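Local structure of poly-gamma-glutamate hydrolase (Bacillus phage phiNIT1, 3A9L) at residues Asn110-Leu118 with Ala136-Thr147. The protein is a zinc-dependent phage peptidase that hydrolyses the gamma-glutamyl linkages of bacterial poly-gamma-glutamate. Sequence-based numbering, arbitrary orientation.
Sequences NKNTLVGGL and AAEVATDRFTAT
Glu138 OE2 is gripped by Asn112 ND2 and by a water. Asn112 ND2 donates to Glu138 OE2 at 2.7 Å, almost straight (176°). The bond leaves in the Asn112 amide plane and reaches OE2 on its anti side, tilted out of the carboxylate plane. The water donates to both OE2 and Asn112 OD1, closing a small ring that probably holds the amide in this orientation. With CG anti to the backbone N (chi1 -153°), the Asn112 amide is set beside Glu138, and the two side chains cross at about a right angle.

Strands 113-116 and 138-139 pair in parallel. Glu138 N donates to Thr113 O (2.8 Å), and Val115 N donates to Glu138 O (2.9 Å). Ala140 N donates to Val115 O. Beyond this the chain loops out and returns, and Gly117 N donates to Thr145 O (2.9 Å). Gly116 CA packs directly against Thr145 O in a CA-H...O contact.

Leu114 lies alongside Glu138, with Leu114 CD2 3.6 Å from Glu138 CG. The other branch, Leu114 CD1, is 3.6 Å from Arg143 NE. Leu114 CD1 also meets the Phe144 ring at its edge, 3.9 Å from Phe144 CD2. Tyr105 also touches Leu114 and Arg143.

Helix 120-132 links the strands as a beta-alpha-beta unit at one border of the mixed sheet. The Phe144 side chain lies about 7 Å from the zinc ion bound by His40, Glu45 and His103. The bonds from Ala140 N and to Thr145 O flank the loop that carries Phe144 and would hold it near the zinc site.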
loop_
_atom_site.group_PDB
_atom_site.type_symbol
_atom_site.label_atom_id
_atom_site.label_comp_id
_atom_site.label_asym_id
_atom_site.label_seq_id
_atom_site.Cartn_x
_atom_site.Cartn_y
_atom_site.Cartn_z
ATOM N N ASN A 110 -7.573 31.838 6.704
ATOM C CA ASN A 110 -8.186 31.891 5.372
ATOM C C ASN A 110 -8.254 30.533 4.779
ATOM O O ASN A 110 -7.258 29.823 4.770
ATOM C CB ASN A 110 -7.361 32.720 4.391
ATOM C CG ASN A 110 -7.074 34.066 4.902
ATOM O OD1 ASN A 110 -7.908 34.954 4.802
ATOM N ND2 ASN A 110 -5.897 34.240 5.480
ATOM N N LYS A 111 -9.425 30.221 4.234
ATOM C CA LYS A 111 -9.612 29.057 3.381
ATOM C C LYS A 111 -9.147 29.338 1.956
ATOM O O LYS A 111 -9.721 30.185 1.244
ATOM C CB LYS A 111 -11.079 28.631 3.400
ATOM C CG LYS A 111 -11.537 28.131 4.765
ATOM C CD LYS A 111 -12.682 27.117 4.634
ATOM C CE LYS A 111 -13.886 27.729 3.911
ATOM N NZ LYS A 111 -15.117 26.919 4.163
ATOM N N ASN A 112 -8.102 28.618 1.550
ATOM C CA ASN A 112 -7.556 28.754 0.229
ATOM C C ASN A 112 -6.785 27.529 -0.216
ATOM O O ASN A 112 -6.240 26.788 0.614
ATOM C CB ASN A 112 -6.652 29.993 0.164
ATOM C CG ASN A 112 -6.573 30.552 -1.209
ATOM O OD1 ASN A 112 -7.211 30.058 -2.114
ATOM N ND2 ASN A 112 -5.788 31.602 -1.381
ATOM N N THR A 113 -6.733 27.349 -1.531
ATOM C CA THR A 113 -5.902 26.351 -2.175
ATOM C C THR A 113 -5.048 27.004 -3.274
ATOM O O THR A 113 -5.581 27.699 -4.139
ATOM C CB THR A 113 -6.751 25.209 -2.777
ATOM O OG1 THR A 113 -7.477 24.550 -1.717
ATOM C CG2 THR A 113 -5.854 24.204 -3.495
ATOM N N LEU A 114 -3.735 26.748 -3.205
ATOM C CA LEU A 114 -2.729 27.302 -4.102
ATOM C C LEU A 114 -2.173 26.160 -4.938
ATOM O O LEU A 114 -1.493 25.251 -4.420
ATOM C CB LEU A 114 -1.610 28.019 -3.313
ATOM C CG LEU A 114 -2.051 29.003 -2.208
ATOM C CD1 LEU A 114 -0.876 29.428 -1.340
ATOM C CD2 LEU A 114 -2.745 30.231 -2.814
ATOM N N VAL A 115 -2.496 26.200 -6.231
ATOM C CA VAL A 115 -2.240 25.074 -7.127
ATOM C C VAL A 115 -1.070 25.395 -8.062
ATOM O O VAL A 115 -1.086 26.408 -8.763
ATOM C CB VAL A 115 -3.498 24.740 -7.961
ATOM C CG1 VAL A 115 -3.350 23.390 -8.668
ATOM C CG2 VAL A 115 -4.744 24.737 -7.079
ATOM N N GLY A 116 -0.071 24.524 -8.080
ATOM C CA GLY A 116 1.039 24.693 -9.004
ATOM C C GLY A 116 1.453 23.377 -9.593
ATOM O O GLY A 116 0.655 22.439 -9.673
ATOM N N GLY A 117 2.719 23.285 -9.970
ATOM C CA GLY A 117 3.222 22.106 -10.636
ATOM C C GLY A 117 3.416 22.437 -12.112
ATOM O O GLY A 117 2.996 23.509 -12.567
ATOM N N LEU A 118 4.045 21.528 -12.861
ATOM C CA LEU A 118 4.325 21.774 -14.293
ATOM C C LEU A 118 3.211 21.306 -15.218
ATOM O O LEU A 118 3.174 21.700 -16.383
ATOM C CB LEU A 118 5.682 21.159 -14.718
ATOM C CG LEU A 118 6.925 21.874 -14.155
ATOM C CD1 LEU A 118 8.146 21.015 -14.339
ATOM C CD2 LEU A 118 7.113 23.317 -14.738
ATOM N N ALA A 136 -12.421 28.089 -2.689
ATOM C CA ALA A 136 -11.383 29.058 -2.960
ATOM C C ALA A 136 -10.169 28.339 -3.507
ATOM O O ALA A 136 -9.700 27.365 -2.918
ATOM C CB ALA A 136 -11.041 29.804 -1.688
ATOM N N ALA A 137 -9.691 28.795 -4.654
ATOM C CA ALA A 137 -8.557 28.178 -5.314
ATOM C C ALA A 137 -7.933 29.110 -6.342
ATOM O O ALA A 137 -8.635 29.786 -7.109
ATOM C CB ALA A 137 -8.972 26.845 -5.946
ATOM N N GLU A 138 -6.607 29.167 -6.349
ATOM C CA GLU A 138 -5.898 29.976 -7.352
ATOM C C GLU A 138 -4.579 29.349 -7.780
ATOM O O GLU A 138 -4.023 28.498 -7.067
ATOM C CB GLU A 138 -5.640 31.394 -6.822
ATOM C CG GLU A 138 -4.726 31.395 -5.624
ATOM C CD GLU A 138 -4.756 32.695 -4.884
ATOM O OE1 GLU A 138 -4.115 33.668 -5.345
ATOM O OE2 GLU A 138 -5.424 32.738 -3.848
ATOM N N VAL A 139 -4.072 29.784 -8.936
ATOM C CA VAL A 139 -2.692 29.438 -9.372
ATOM C C VAL A 139 -1.695 30.030 -8.383
ATOM O O VAL A 139 -1.765 31.198 -8.042
ATOM C CB VAL A 139 -2.374 29.864 -10.846
ATOM C CG1 VAL A 139 -0.847 29.710 -11.180
ATOM C CG2 VAL A 139 -3.185 29.059 -11.797
ATOM N N ALA A 140 -0.816 29.169 -7.877
ATOM C CA ALA A 140 0.251 29.566 -6.974
ATOM C C ALA A 140 1.229 30.558 -7.642
ATOM O O ALA A 140 1.595 30.391 -8.812
ATOM C CB ALA A 140 0.989 28.351 -6.535
ATOM N N THR A 141 1.700 31.526 -6.853
ATOM C CA THR A 141 2.559 32.634 -7.340
ATOM C C THR A 141 3.798 33.042 -6.516
ATOM O O THR A 141 4.909 32.904 -7.011
ATOM C CB THR A 141 1.765 33.903 -7.594
ATOM O OG1 THR A 141 1.017 34.229 -6.405
ATOM C CG2 THR A 141 0.851 33.730 -8.823
ATOM N N ASP A 142 3.651 33.602 -5.314
ATOM C CA ASP A 142 4.885 33.904 -4.552
ATOM C C ASP A 142 5.637 32.629 -4.114
ATOM O O ASP A 142 6.865 32.560 -4.196
ATOM C CB ASP A 142 4.734 34.917 -3.373
ATOM C CG ASP A 142 3.290 35.364 -3.088
ATOM O OD1 ASP A 142 2.402 34.524 -2.785
ATOM O OD2 ASP A 142 3.069 36.602 -3.099
ATOM N N ARG A 143 4.862 31.626 -3.700
ATOM C CA ARG A 143 5.324 30.406 -3.062
ATOM C C ARG A 143 4.557 29.228 -3.657
ATOM O O ARG A 143 3.490 29.409 -4.282
ATOM C CB ARG A 143 5.011 30.471 -1.565
ATOM C CG ARG A 143 3.529 30.687 -1.297
ATOM C CD ARG A 143 3.138 30.720 0.161
ATOM N NE ARG A 143 1.759 31.198 0.293
ATOM C CZ ARG A 143 1.087 31.304 1.440
ATOM N NH1 ARG A 143 1.643 30.945 2.597
ATOM N NH2 ARG A 143 -0.161 31.766 1.429
ATOM N N PHE A 144 5.089 28.029 -3.459
ATOM C CA PHE A 144 4.392 26.778 -3.823
ATOM C C PHE A 144 4.105 26.622 -5.315
ATOM O O PHE A 144 3.157 25.932 -5.703
ATOM C CB PHE A 144 3.080 26.658 -3.054
ATOM C CG PHE A 144 3.241 26.693 -1.557
ATOM C CD1 PHE A 144 4.290 26.024 -0.934
ATOM C CD2 PHE A 144 2.339 27.380 -0.777
ATOM C CE1 PHE A 144 4.431 26.060 0.466
ATOM C CE2 PHE A 144 2.473 27.433 0.618
ATOM C CZ PHE A 144 3.509 26.761 1.238
ATOM N N THR A 145 4.897 27.273 -6.153
ATOM C CA THR A 145 4.636 27.223 -7.596
ATOM C C THR A 145 5.061 25.884 -8.183
ATOM O O THR A 145 4.541 25.463 -9.221
ATOM C CB THR A 145 5.334 28.350 -8.404
ATOM O OG1 THR A 145 6.743 28.144 -8.388
ATOM C CG2 THR A 145 5.004 29.730 -7.864
ATOM N N ALA A 146 6.023 25.234 -7.525
ATOM C CA ALA A 146 6.542 23.924 -7.978
ATOM C C ALA A 146 6.773 23.776 -9.487
ATOM O O ALA A 146 6.153 22.936 -10.140
ATOM C CB ALA A 146 5.620 22.808 -7.467
ATOM N N THR A 147 7.638 24.599 -10.075
ATOM C CA THR A 147 7.921 24.461 -11.501
ATOM C C THR A 147 9.338 23.947 -11.738
ATOM O O THR A 147 9.842 24.028 -12.830
ATOM C CB THR A 147 7.712 25.777 -12.297
ATOM O OG1 THR A 147 8.619 26.785 -11.813
ATOM C CG2 THR A 147 6.234 26.236 -12.203
HETATM O O HOH W 1 -7.949 31.452 -4.419
HETATM O O HOH W 2 -9.440 26.088 -0.863
HETATM O O HOH W 3 0.954 24.428 -5.116
HETATM O O HOH W 4 2.220 26.061 -11.653
#